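Local coordinates for protein RNA methyltransferase, TrmH family (Porphyromonas gingivalis, PDB 2I6D) that probably transfers methyl groups from S-adenosylmethionine to RNA, as a knotted methyltransferase of the TrmH family, at residues Q26-E31 and F91-E96; A95-V100 and R156-P161; L106-V111 and R130-G135; G176-G181 and E199-V204. One frame throughout, in Å; residues are numbered along the deposited sequence. Where two conformers were deposited one is given.

How the contacts relate
Place in the fold sets the chemistry of the four contacts. Contact 1 belongs to the mixed N-terminal sheet and contacts 2, 3 and 4 to the large parallel sheet. Contacts 3 and 4 are buried strand pairs, built from backbone hydrogen bonds and mostly apolar side chains; they touch because strands 104-109 and 201-206 are neighbours. Contact 2, partly buried, is where a proline-rich loop meets strand 158-161, an outermost strand beside 131-134, and two waters do the polar work there. Contact 1 mixes both modes, with antiparallel bonds and phenylalanines giving way to a water-bridged loop. It shares Ala-95 and Glu-96 with contact 2, whereas contact 4 lies about 29 Å from it between centres.

Contact 1: residues Q26-E31 and F91-E96; sequences QAFAVE and FDLPAE
Phe-28 and Phe-91 meet across a short antiparallel strand pair, their side chains on the same face of the sheet. The rings neither stack nor form a T: their planes are turned 40° from each other. It is the CB of Phe-91 that approaches the Phe-28 ring, an off-centre CH-pi contact 4.2 Å from the centroid. With CG between the backbone N and the carbonyl carbon (chi1 70°), the Phe-28 ring comes to lie against segment 91-96, which its CD2-CE2 flank meets: CE2 lies 3.5 Å from Asp-92 O, near the ring plane, and CD2 touches Leu-93 CD1. The Phe-91 ring, in turn, receives Val-30 at its edge, with CG2 of Val-30 3.6 Å from CD2 of Phe-91. Met-39 and Val-36 of helix 33-39 also pack on this side of the pair.

The backbone fixes the register. Phe-28 N to Phe-91 O and Phe-91 N to Phe-28 O form a reciprocal pair, both bonds 2.9 Å long. The pairing then turns irregular: Leu-93 N still reaches Gln-26 O, but from above the carbonyl plane, 58° out of it. Leu-93 lies across the Gln-26 side chain at about a right angle, its CD2 4.0 Å from NE2. A water donates to both Gln-26 OE1 and Pro-94 O, and NE2 is held by Leu-23 O. A helix closed by a Schellman motif at Gln-26 thus leads straight into strand 27-31, an outermost strand of the mixed sheet, in a region resembling MRM3-type substrate-binding domains.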
loop_
_atom_site.group_PDB
_atom_site.type_symbol
_atom_site.label_atom_id
_atom_site.label_comp_id
_atom_site.label_asym_id
_atom_site.label_seq_id
_atom_site.Cartn_x
_atom_site.Cartn_y
_atom_site.Cartn_z
ATOM N N GLN A 26 -5.302 -1.989 -16.891
ATOM C CA GLN A 26 -4.482 -1.011 -16.175
ATOM C C GLN A 26 -5.396 -0.101 -15.365
ATOM O O GLN A 26 -5.330 1.127 -15.474
ATOM C CB GLN A 26 -3.566 -0.216 -17.132
ATOM C CG GLN A 26 -2.355 -1.041 -17.644
ATOM C CD GLN A 26 -1.411 -1.461 -16.507
ATOM O OE1 GLN A 26 -0.800 -0.615 -15.838
ATOM N NE2 GLN A 26 -1.308 -2.770 -16.276
ATOM N N ALA A 27 -6.265 -0.724 -14.567
ATOM C CA ALA A 27 -7.270 0.001 -13.799
ATOM C C ALA A 27 -7.572 -0.685 -12.456
ATOM O O ALA A 27 -7.333 -1.884 -12.285
ATOM C CB ALA A 27 -8.550 0.139 -14.606
ATOM N N PHE A 28 -8.099 0.077 -11.504
ATOM C CA PHE A 28 -8.547 -0.510 -10.242
ATOM C C PHE A 28 -9.679 0.334 -9.705
ATOM O O PHE A 28 -9.791 1.532 -10.044
ATOM C CB PHE A 28 -7.388 -0.614 -9.228
ATOM C CG PHE A 28 -6.912 0.722 -8.693
ATOM C CD1 PHE A 28 -7.387 1.204 -7.476
ATOM C CD2 PHE A 28 -6.030 1.506 -9.420
ATOM C CE1 PHE A 28 -6.945 2.427 -6.973
ATOM C CE2 PHE A 28 -5.576 2.763 -8.914
ATOM C CZ PHE A 28 -6.046 3.208 -7.694
ATOM N N ALA A 29 -10.527 -0.267 -8.874
ATOM C CA ALA A 29 -11.670 0.437 -8.334
ATOM C C ALA A 29 -11.470 0.809 -6.859
ATOM O O ALA A 29 -10.746 0.129 -6.098
ATOM C CB ALA A 29 -12.945 -0.405 -8.501
ATOM N N VAL A 30 -12.168 1.858 -6.468
ATOM C CA VAL A 30 -12.200 2.386 -5.104
ATOM C C VAL A 30 -13.651 2.700 -4.798
ATOM O O VAL A 30 -14.369 3.304 -5.639
ATOM C CB VAL A 30 -11.339 3.673 -4.984
ATOM C CG1 VAL A 30 -11.350 4.268 -3.540
ATOM C CG2 VAL A 30 -9.879 3.390 -5.438
ATOM N N GLU A 31 -14.092 2.288 -3.619
ATOM C CA GLU A 31 -15.485 2.470 -3.204
ATOM C C GLU A 31 -15.677 3.403 -2.010
ATOM O O GLU A 31 -14.907 3.404 -1.035
ATOM C CB GLU A 31 -16.159 1.128 -2.944
ATOM C CG GLU A 31 -16.045 0.142 -4.121
ATOM C CD GLU A 31 -16.861 -1.123 -3.847
ATOM O OE1 GLU A 31 -17.855 -1.023 -3.106
ATOM O OE2 GLU A 31 -16.499 -2.217 -4.336
ATOM N N PHE A 91 -9.977 4.092 -11.333
ATOM C CA PHE A 91 -8.773 4.884 -11.579
ATOM C C PHE A 91 -7.800 4.088 -12.398
ATOM O O PHE A 91 -7.787 2.849 -12.325
ATOM C CB PHE A 91 -8.069 5.220 -10.265
ATOM C CG PHE A 91 -8.849 6.140 -9.370
ATOM C CD1 PHE A 91 -9.009 7.494 -9.691
ATOM C CD2 PHE A 91 -9.378 5.668 -8.177
ATOM C CE1 PHE A 91 -9.733 8.355 -8.842
ATOM C CE2 PHE A 91 -10.076 6.530 -7.307
ATOM C CZ PHE A 91 -10.254 7.873 -7.653
ATOM N N ASP A 92 -6.951 4.796 -13.152
ATOM C CA ASP A 92 -5.818 4.184 -13.797
ATOM C C ASP A 92 -4.825 3.666 -12.768
ATOM O O ASP A 92 -4.476 4.361 -11.798
ATOM C CB ASP A 92 -5.083 5.214 -14.660
ATOM C CG ASP A 92 -5.790 5.513 -15.968
ATOM O OD1 ASP A 92 -6.834 4.886 -16.274
ATOM O OD2 ASP A 92 -5.267 6.381 -16.690
ATOM N N LEU A 93 -4.349 2.451 -13.003
ATOM C CA LEU A 93 -3.223 1.911 -12.278
ATOM C C LEU A 93 -2.013 2.788 -12.633
ATOM O O LEU A 93 -1.764 3.039 -13.815
ATOM C CB LEU A 93 -3.023 0.471 -12.749
ATOM C CG LEU A 93 -2.531 -0.644 -11.843
ATOM C CD1 LEU A 93 -3.320 -0.710 -10.566
ATOM C CD2 LEU A 93 -2.644 -1.964 -12.594
ATOM N N PRO A 94 -1.283 3.299 -11.622
ATOM C CA PRO A 94 -0.134 4.158 -11.865
ATOM C C PRO A 94 0.842 3.471 -12.796
ATOM O O PRO A 94 1.029 2.256 -12.707
ATOM C CB PRO A 94 0.503 4.315 -10.482
ATOM C CG PRO A 94 -0.551 4.048 -9.541
ATOM C CD PRO A 94 -1.529 3.106 -10.186
ATOM N N ALA A 95 1.417 4.238 -13.709
ATOM C CA ALA A 95 2.305 3.683 -14.697
ATOM C C ALA A 95 3.496 3.146 -13.929
ATOM O O ALA A 95 4.411 3.908 -13.601
ATOM C CB ALA A 95 2.727 4.760 -15.688
ATOM N N GLU A 96 3.464 1.839 -13.643
ATOM C CA GLU A 96 4.399 1.181 -12.706
ATOM C C GLU A 96 5.809 1.783 -12.635
ATOM O O GLU A 96 6.599 1.686 -13.579
ATOM C CB GLU A 96 4.439 -0.333 -12.927
ATOM C CG GLU A 96 4.910 -1.122 -11.705
ATOM C CD GLU A 96 4.389 -2.550 -11.686
ATOM O OE1 GLU A 96 5.199 -3.482 -11.897
ATOM O OE2 GLU A 96 3.173 -2.741 -11.461
HETATM O O HOH W 1 -7.201 2.557 -17.383
HETATM O O HOH W 2 1.086 -0.216 -13.889
#

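Contact 2: residues A95-V100 and R156-P161; sequences AEPEPV and RVQPTP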
loop_
_atom_site.group_PDB
_atom_site.type_symbol
_atom_site.label_atom_id
_atom_site.label_comp_id
_atom_site.label_asym_id
_atom_site.label_seq_id
_atom_site.Cartn_x
_atom_site.Cartn_y
_atom_site.Cartn_z
ATOM N N ALA A 95 1.417 4.238 -13.709
ATOM C CA ALA A 95 2.305 3.683 -14.697
ATOM C C ALA A 95 3.496 3.146 -13.929
ATOM O O ALA A 95 4.411 3.908 -13.601
ATOM C CB ALA A 95 2.727 4.760 -15.688
ATOM N N GLU A 96 3.464 1.839 -13.643
ATOM C CA GLU A 96 4.399 1.181 -12.706
ATOM C C GLU A 96 5.809 1.783 -12.635
ATOM O O GLU A 96 6.599 1.686 -13.579
ATOM C CB GLU A 96 4.439 -0.333 -12.927
ATOM C CG GLU A 96 4.910 -1.122 -11.705
ATOM C CD GLU A 96 4.389 -2.550 -11.686
ATOM O OE1 GLU A 96 5.199 -3.482 -11.897
ATOM O OE2 GLU A 96 3.173 -2.741 -11.461
ATOM N N PRO A 97 6.128 2.400 -11.487
ATOM C CA PRO A 97 7.306 3.250 -11.431
ATOM C C PRO A 97 8.610 2.510 -11.104
ATOM O O PRO A 97 8.592 1.422 -10.512
ATOM C CB PRO A 97 6.951 4.239 -10.320
ATOM C CG PRO A 97 6.098 3.425 -9.359
ATOM C CD PRO A 97 5.424 2.338 -10.189
ATOM N N GLU A 98 9.719 3.094 -11.542
ATOM C CA GLU A 98 11.012 2.787 -10.975
ATOM C C GLU A 98 10.877 2.975 -9.461
ATOM O O GLU A 98 10.184 3.905 -9.009
ATOM C CB GLU A 98 12.050 3.777 -11.494
ATOM C CG GLU A 98 13.150 3.190 -12.307
ATOM C CD GLU A 98 13.800 2.007 -11.643
ATOM O OE1 GLU A 98 14.350 2.165 -10.514
ATOM O OE2 GLU A 98 13.758 0.924 -12.271
ATOM N N PRO A 99 11.476 2.073 -8.664
ATOM C CA PRO A 99 11.471 2.367 -7.226
ATOM C C PRO A 99 12.313 3.606 -6.928
ATOM O O PRO A 99 13.390 3.782 -7.507
ATOM C CB PRO A 99 12.137 1.133 -6.613
ATOM C CG PRO A 99 12.924 0.526 -7.709
ATOM C CD PRO A 99 12.136 0.790 -8.961
ATOM N N VAL A 100 11.817 4.430 -6.012
ATOM C CA VAL A 100 12.425 5.684 -5.656
ATOM C C VAL A 100 12.668 5.634 -4.138
ATOM O O VAL A 100 11.821 5.108 -3.383
ATOM C CB VAL A 100 11.467 6.866 -6.058
ATOM C CG1 VAL A 100 11.803 8.155 -5.316
ATOM C CG2 VAL A 100 11.480 7.080 -7.588
ATOM N N ARG A 156 -1.047 9.617 -0.434
ATOM C CA ARG A 156 0.211 10.214 -0.091
ATOM C C ARG A 156 1.365 9.232 -0.061
ATOM O O ARG A 156 2.508 9.659 -0.034
ATOM C CB ARG A 156 0.127 10.902 1.255
ATOM C CG ARG A 156 -0.540 12.262 1.222
ATOM C CD ARG A 156 -0.882 12.682 2.649
ATOM N NE ARG A 156 -1.762 11.687 3.248
ATOM C CZ ARG A 156 -3.079 11.690 3.112
ATOM N NH1 ARG A 156 -3.673 12.653 2.405
ATOM N NH2 ARG A 156 -3.804 10.731 3.681
ATOM N N VAL A 157 1.066 7.938 -0.029
ATOM C CA VAL A 157 2.113 6.902 0.030
ATOM C C VAL A 157 2.143 6.236 -1.349
ATOM O O VAL A 157 1.145 5.623 -1.793
ATOM C CB VAL A 157 1.859 5.863 1.159
ATOM C CG1 VAL A 157 2.969 4.801 1.166
ATOM C CG2 VAL A 157 1.738 6.557 2.537
ATOM N N GLN A 158 3.262 6.409 -2.052
ATOM C CA GLN A 158 3.420 5.795 -3.369
ATOM C C GLN A 158 3.891 4.339 -3.254
ATOM O O GLN A 158 4.974 4.077 -2.713
ATOM C CB GLN A 158 4.405 6.558 -4.268
ATOM C CG GLN A 158 4.509 5.882 -5.670
ATOM C CD GLN A 158 5.662 6.380 -6.541
ATOM O OE1 GLN A 158 6.848 6.166 -6.235
ATOM N NE2 GLN A 158 5.315 7.000 -7.664
ATOM N N PRO A 159 3.083 3.388 -3.751
ATOM C CA PRO A 159 3.494 1.999 -3.611
ATOM C C PRO A 159 4.165 1.473 -4.878
ATOM O O PRO A 159 3.711 1.795 -5.978
ATOM C CB PRO A 159 2.183 1.297 -3.316
ATOM C CG PRO A 159 1.138 2.098 -4.146
ATOM C CD PRO A 159 1.719 3.527 -4.301
ATOM N N THR A 160 5.217 0.668 -4.740
ATOM C CA THR A 160 5.985 0.257 -5.906
ATOM C C THR A 160 6.202 -1.241 -5.895
ATOM O O THR A 160 7.021 -1.728 -5.152
ATOM C CB THR A 160 7.359 0.993 -6.001
ATOM O OG1 THR A 160 7.139 2.412 -6.067
ATOM C CG2 THR A 160 8.112 0.570 -7.278
ATOM N N PRO A 161 5.441 -1.983 -6.719
ATOM C CA PRO A 161 5.771 -3.410 -6.865
ATOM C C PRO A 161 7.146 -3.556 -7.522
ATOM O O PRO A 161 7.401 -2.941 -8.568
ATOM C CB PRO A 161 4.662 -3.934 -7.792
ATOM C CG PRO A 161 3.573 -2.872 -7.729
ATOM C CD PRO A 161 4.258 -1.585 -7.511
HETATM O O HOH W 3 9.284 -1.172 -10.309
HETATM O O HOH W 4 9.016 4.271 -5.703
#
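In the proline-rich connection from strand 87-92 to strand 104-109, Pro-97 lies against Thr-160 of strand 158-161, an outermost strand of the large parallel sheet. The two chains run nearly perpendicular, 98° apart, and they form no beta bridge. Side chains of strand 158-161 meet both the rings and the backbone of the loop. Pro-97 CG comes 3.6 Å from Thr-160 OG1, the two side chains running alongside in opposing directions, and also passes 4.0 Å from Gln-158 NE2. The other branch of the threonine does separate work: CG2, anti to the backbone N (with OG1 at chi1 -59°), sits 3.4 Å from Pro-97 O and also touches Pro-99 CA.

Two waters supply the bonds that the backbones do not exchange. One donates to Pro-97 O and to Pro-161 O. The other accepts from Val-100 N at 2.8 Å, donates to Gln-158 OE1, and hydrogen-bonds Thr-160 OG1 at 2.7 Å, giving it three protein partners. Near the start of the loop, Glu-96 crosses Pro-161, with OE2 3.8 Å from CG of that proline. Beyond the pair, Pro-99 packs on Trp-133 of the next strand. This is packing of the linker between the two sheets, laid across an outermost strand of a SPOUT-type methyltransferase sheet.

Contact 3: residues L106-V111 and R130-G135; sequences LLLDGV and RHVWLG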
loop_
_atom_site.group_PDB
_atom_site.type_symbol
_atom_site.label_atom_id
_atom_site.label_comp_id
_atom_site.label_asym_id
_atom_site.label_seq_id
_atom_site.Cartn_x
_atom_site.Cartn_y
_atom_site.Cartn_z
ATOM N N LEU A 106 10.093 1.889 2.993
ATOM C CA LEU A 106 9.810 0.533 3.427
ATOM C C LEU A 106 9.860 -0.422 2.266
ATOM O O LEU A 106 9.430 -0.079 1.141
ATOM C CB LEU A 106 8.428 0.438 4.094
ATOM C CG LEU A 106 8.194 1.423 5.214
ATOM C CD1 LEU A 106 6.791 1.117 5.780
ATOM C CD2 LEU A 106 9.309 1.301 6.280
ATOM N N LEU A 107 10.430 -1.599 2.517
ATOM C CA LEU A 107 10.316 -2.686 1.574
ATOM C C LEU A 107 9.649 -3.859 2.286
ATOM O O LEU A 107 10.120 -4.313 3.324
ATOM C CB LEU A 107 11.686 -3.098 1.015
ATOM C CG LEU A 107 11.718 -4.141 -0.124
ATOM C CD1 LEU A 107 11.451 -5.546 0.359
ATOM C CD2 LEU A 107 10.775 -3.830 -1.230
ATOM N N LEU A 108 8.555 -4.332 1.717
ATOM C CA LEU A 108 7.831 -5.474 2.269
ATOM C C LEU A 108 8.240 -6.696 1.475
ATOM O O LEU A 108 7.870 -6.835 0.305
ATOM C CB LEU A 108 6.324 -5.257 2.154
ATOM C CG LEU A 108 5.797 -3.949 2.753
ATOM C CD1 LEU A 108 4.283 -4.073 2.853
ATOM C CD2 LEU A 108 6.436 -3.658 4.138
ATOM N N ASP A 109 9.009 -7.585 2.105
ATOM C CA ASP A 109 9.516 -8.812 1.429
ATOM C C ASP A 109 8.590 -9.989 1.745
ATOM O O ASP A 109 8.727 -10.591 2.816
ATOM C CB ASP A 109 10.933 -9.154 1.947
ATOM C CG ASP A 109 11.511 -10.431 1.335
ATOM O OD1 ASP A 109 11.126 -10.793 0.202
ATOM O OD2 ASP A 109 12.395 -11.071 1.970
ATOM N N GLY A 110 7.668 -10.319 0.843
ATOM C CA GLY A 110 6.791 -11.486 1.035
ATOM C C GLY A 110 5.775 -11.310 2.156
ATOM O O GLY A 110 5.424 -12.270 2.849
ATOM N N VAL A 111 5.275 -10.084 2.315
ATOM C CA VAL A 111 4.235 -9.785 3.300
ATOM C C VAL A 111 2.909 -10.025 2.570
ATOM O O VAL A 111 2.372 -9.138 1.878
ATOM C CB VAL A 111 4.351 -8.355 3.846
ATOM C CG1 VAL A 111 3.186 -8.048 4.820
ATOM C CG2 VAL A 111 5.671 -8.187 4.585
ATOM N N ARG A 130 7.107 8.226 2.477
ATOM C CA ARG A 130 6.646 8.582 1.134
ATOM C C ARG A 130 6.597 7.452 0.141
ATOM O O ARG A 130 5.912 7.563 -0.900
ATOM C CB ARG A 130 7.506 9.719 0.579
ATOM C CG ARG A 130 7.243 11.029 1.361
ATOM C CD ARG A 130 8.425 11.930 1.294
ATOM N NE ARG A 130 8.646 12.433 -0.057
ATOM C CZ ARG A 130 9.218 13.598 -0.315
ATOM N NH1 ARG A 130 9.596 14.364 0.699
ATOM N NH2 ARG A 130 9.393 14.003 -1.568
ATOM N N HIS A 131 7.328 6.372 0.430
ATOM C CA HIS A 131 7.445 5.265 -0.531
ATOM C C HIS A 131 7.426 3.959 0.160
ATOM O O HIS A 131 8.111 3.777 1.172
ATOM C CB HIS A 131 8.753 5.353 -1.370
ATOM C CG HIS A 131 8.780 6.525 -2.285
ATOM N ND1 HIS A 131 8.212 6.496 -3.536
ATOM C CD2 HIS A 131 9.239 7.786 -2.105
ATOM C CE1 HIS A 131 8.345 7.685 -4.104
ATOM N NE2 HIS A 131 8.966 8.485 -3.257
ATOM N N VAL A 132 6.637 3.041 -0.394
ATOM C CA VAL A 132 6.554 1.667 0.141
ATOM C C VAL A 132 6.731 0.758 -1.069
ATOM O O VAL A 132 5.954 0.806 -2.043
ATOM C CB VAL A 132 5.207 1.354 0.878
ATOM C CG1 VAL A 132 5.102 -0.138 1.223
ATOM C CG2 VAL A 132 5.050 2.209 2.159
ATOM N N TRP A 133 7.762 -0.073 -1.013
ATOM C CA TRP A 133 8.017 -0.992 -2.090
ATOM C C TRP A 133 7.522 -2.369 -1.708
ATOM O O TRP A 133 7.557 -2.742 -0.529
ATOM C CB TRP A 133 9.526 -1.098 -2.379
ATOM C CG TRP A 133 10.257 0.177 -2.703
ATOM C CD1 TRP A 133 9.733 1.393 -3.084
ATOM C CD2 TRP A 133 11.657 0.302 -2.745
ATOM N NE1 TRP A 133 10.764 2.285 -3.311
ATOM C CE2 TRP A 133 11.957 1.632 -3.100
ATOM C CE3 TRP A 133 12.707 -0.590 -2.475
ATOM C CZ2 TRP A 133 13.272 2.100 -3.198
ATOM C CZ3 TRP A 133 14.026 -0.127 -2.578
ATOM C CH2 TRP A 133 14.288 1.215 -2.955
ATOM N N LEU A 134 7.075 -3.128 -2.695
ATOM C CA LEU A 134 6.490 -4.440 -2.438
ATOM C C LEU A 134 7.270 -5.520 -3.171
ATOM O O LEU A 134 7.340 -5.555 -4.413
ATOM C CB LEU A 134 4.999 -4.442 -2.836
ATOM C CG LEU A 134 4.328 -3.384 -1.968
ATOM C CD1 LEU A 134 3.584 -2.305 -2.767
ATOM C CD2 LEU A 134 3.525 -3.959 -0.817
ATOM N N GLY A 135 7.894 -6.403 -2.413
ATOM C CA GLY A 135 8.704 -7.442 -3.036
ATOM C C GLY A 135 7.921 -8.689 -3.364
ATOM O O GLY A 135 6.695 -8.713 -3.255
#
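Leu-106 and Val-132 open a run of parallel bridges between the two strands of a beta-alpha-beta unit (strand 104-109, helix 114-127, strand 131-134), part of the parallel sheet of the SPOUT fold. The strands cross at only 19°, and four hydrogen bonds pass between them in the staggered pattern of parallel pairing. The backbones of Leu-106 and Leu-108 bond to those of His-131, Trp-133 and Gly-135, each leucine using both its N-H and its carbonyl.

The first bond, Leu-106 N to His-131 O, is long at 3.3 Å. The next is short and nearly straight: Trp-133 N to Leu-106 O is 2.7 Å, with 178° at the hydrogen. Leu-108 N then donates to Trp-133 O at 2.9 Å, and Gly-135 N closes the series on Leu-108 O at 2.8 Å. That last carbonyl has a second donor, Ser-138 OG. Leu-107, turned the other way, bonds through its backbone to Leu-203 and Leu-205 of strand 201-206, so both edges of the strand are in use.

The buried polar side-chain ends are met from outside the pair. Trp-133 NE1 bonds to Val-100 O, His-131 NE2 to Glu-102 OE2, and Asp-109 OD2 receives Ser-213 N. On the face of Leu-106, Val-132, Leu-108 and Leu-134, where helix 114-127 packs, the contacts are aliphatic. Leu-108 and Leu-134 run alongside one another in the same direction, with Leu-108 CD1 3.7 Å from Leu-134 CD2.

Contact 4: residues G176-G181 and E199-V204; sequences GIPVYG and EPAILV
Ile-202 packs against Ile-177, just ahead of the parallel pairing of strands 179-182 and 201-206 in the sheet of the SPOUT methyltransferase fold. The two isoleucines cross at about a right angle: CD1 of Ile-202 meets CG2 of Ile-177 at 4.0 Å. Ile-177 CG2, anti to the backbone N, also rests 3.9 Å from Ala-201 CA, so one methyl spans two residues of the facing strand. Phe-172 of helix 165-174 packs on both isoleucines.

Backbone bonds grip Ile-202 on both sides of its alpha carbon. Its N-H goes to Pro-178 O, nearly straight at 174°, and its carbonyl accepts Tyr-180 N at 2.7 Å. Tyr-180 projects from the opposite face of the sheet from Ile-202. Its ring turns its edge to the neighbouring strand: Ile-202 O lies in the ring plane, 3.7 Å from Tyr-180 CD1, and Ala-201 CB meets CE1. At the root of the side chain, Tyr-180 CB touches Leu-203 CD1, while Trp-253 meets the ring edge-to-face.

Further along, Val-204 N bonds to Tyr-180 O, tilted 31° from the carbonyl plane. The same valine lays CG2 3.5 Å from that oxygen, Tyr-180 O, and 3.9 Å from Val-179 CG1.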
loop_
_atom_site.group_PDB
_atom_site.type_symbol
_atom_site.label_atom_id
_atom_site.label_comp_id
_atom_site.label_asym_id
_atom_site.label_seq_id
_atom_site.Cartn_x
_atom_site.Cartn_y
_atom_site.Cartn_z
ATOM N N GLY A 176 25.354 3.652 -1.689
ATOM C CA GLY A 176 25.647 4.128 -0.345
ATOM C C GLY A 176 24.389 4.461 0.446
ATOM O O GLY A 176 24.469 5.088 1.503
ATOM N N ILE A 177 23.230 4.056 -0.064
ATOM C CA ILE A 177 21.981 4.091 0.743
ATOM C C ILE A 177 21.948 2.902 1.710
ATOM O O ILE A 177 22.076 1.739 1.283
ATOM C CB ILE A 177 20.735 4.126 -0.133
ATOM C CG1 ILE A 177 20.757 5.413 -0.969
ATOM C CG2 ILE A 177 19.408 3.961 0.724
ATOM C CD1 ILE A 177 19.775 5.429 -2.029
ATOM N N PRO A 178 21.840 3.190 3.023
ATOM C CA PRO A 178 21.830 2.128 4.006
ATOM C C PRO A 178 20.568 1.275 3.883
ATOM O O PRO A 178 19.466 1.798 3.645
ATOM C CB PRO A 178 21.799 2.883 5.357
ATOM C CG PRO A 178 21.287 4.249 5.014
ATOM C CD PRO A 178 21.736 4.532 3.631
ATOM N N VAL A 179 20.747 -0.022 4.052
ATOM C CA VAL A 179 19.663 -0.969 3.957
ATOM C C VAL A 179 19.498 -1.676 5.294
ATOM O O VAL A 179 20.306 -2.527 5.676
ATOM C CB VAL A 179 19.874 -1.998 2.810
ATOM C CG1 VAL A 179 18.653 -2.907 2.697
ATOM C CG2 VAL A 179 20.138 -1.280 1.479
ATOM N N TYR A 180 18.445 -1.310 6.000
ATOM C CA TYR A 180 18.152 -1.872 7.310
ATOM C C TYR A 180 17.154 -3.008 7.139
ATOM O O TYR A 180 16.378 -3.033 6.168
ATOM C CB TYR A 180 17.538 -0.787 8.204
ATOM C CG TYR A 180 18.501 0.312 8.509
ATOM C CD1 TYR A 180 18.606 1.425 7.677
ATOM C CD2 TYR A 180 19.306 0.250 9.644
ATOM C CE1 TYR A 180 19.502 2.439 7.959
ATOM C CE2 TYR A 180 20.196 1.256 9.943
ATOM C CZ TYR A 180 20.287 2.351 9.093
ATOM O OH TYR A 180 21.187 3.358 9.364
ATOM N N GLY A 181 17.206 -3.962 8.054
ATOM C CA GLY A 181 16.272 -5.091 8.056
ATOM C C GLY A 181 15.862 -5.451 9.462
ATOM O O GLY A 181 16.684 -5.402 10.392
ATOM N N GLU A 199 16.243 11.500 5.507
ATOM C CA GLU A 199 17.435 11.004 4.822
ATOM C C GLU A 199 17.147 9.674 4.140
ATOM O O GLU A 199 16.300 8.938 4.593
ATOM C CB GLU A 199 18.588 10.844 5.795
ATOM C CG GLU A 199 19.065 12.179 6.364
ATOM C CD GLU A 199 20.230 12.006 7.321
ATOM O OE1 GLU A 199 21.380 11.898 6.838
ATOM O OE2 GLU A 199 20.009 11.996 8.546
ATOM N N PRO A 200 17.837 9.389 3.026
ATOM C CA PRO A 200 17.581 8.141 2.308
ATOM C C PRO A 200 17.962 6.902 3.124
ATOM O O PRO A 200 19.047 6.813 3.675
ATOM C CB PRO A 200 18.434 8.286 1.032
ATOM C CG PRO A 200 19.507 9.258 1.374
ATOM C CD PRO A 200 18.863 10.221 2.354
ATOM N N ALA A 201 17.033 5.961 3.242
ATOM C CA ALA A 201 17.316 4.697 3.911
ATOM C C ALA A 201 16.229 3.740 3.482
ATOM O O ALA A 201 15.102 4.147 3.272
ATOM C CB ALA A 201 17.244 4.835 5.449
ATOM N N ILE A 202 16.577 2.471 3.388
ATOM C CA ILE A 202 15.579 1.446 3.088
ATOM C C ILE A 202 15.451 0.565 4.318
ATOM O O ILE A 202 16.477 0.221 4.940
ATOM C CB ILE A 202 16.005 0.611 1.850
ATOM C CG1 ILE A 202 16.074 1.510 0.591
ATOM C CG2 ILE A 202 15.060 -0.579 1.676
ATOM C CD1 ILE A 202 17.056 0.971 -0.498
ATOM N N LEU A 203 14.210 0.214 4.673
ATOM C CA LEU A 203 13.942 -0.665 5.801
ATOM C C LEU A 203 13.136 -1.847 5.296
ATOM O O LEU A 203 11.999 -1.707 4.815
ATOM C CB LEU A 203 13.148 0.076 6.909
ATOM C CG LEU A 203 12.581 -0.780 8.054
ATOM C CD1 LEU A 203 13.727 -1.549 8.746
ATOM C CD2 LEU A 203 11.872 0.144 9.079
ATOM N N VAL A 204 13.733 -3.012 5.423
ATOM C CA VAL A 204 13.139 -4.232 4.892
ATOM C C VAL A 204 12.370 -4.955 5.990
ATOM O O VAL A 204 12.915 -5.213 7.085
ATOM C CB VAL A 204 14.217 -5.201 4.319
ATOM C CG1 VAL A 204 13.545 -6.487 3.742
ATOM C CG2 VAL A 204 15.117 -4.486 3.196
#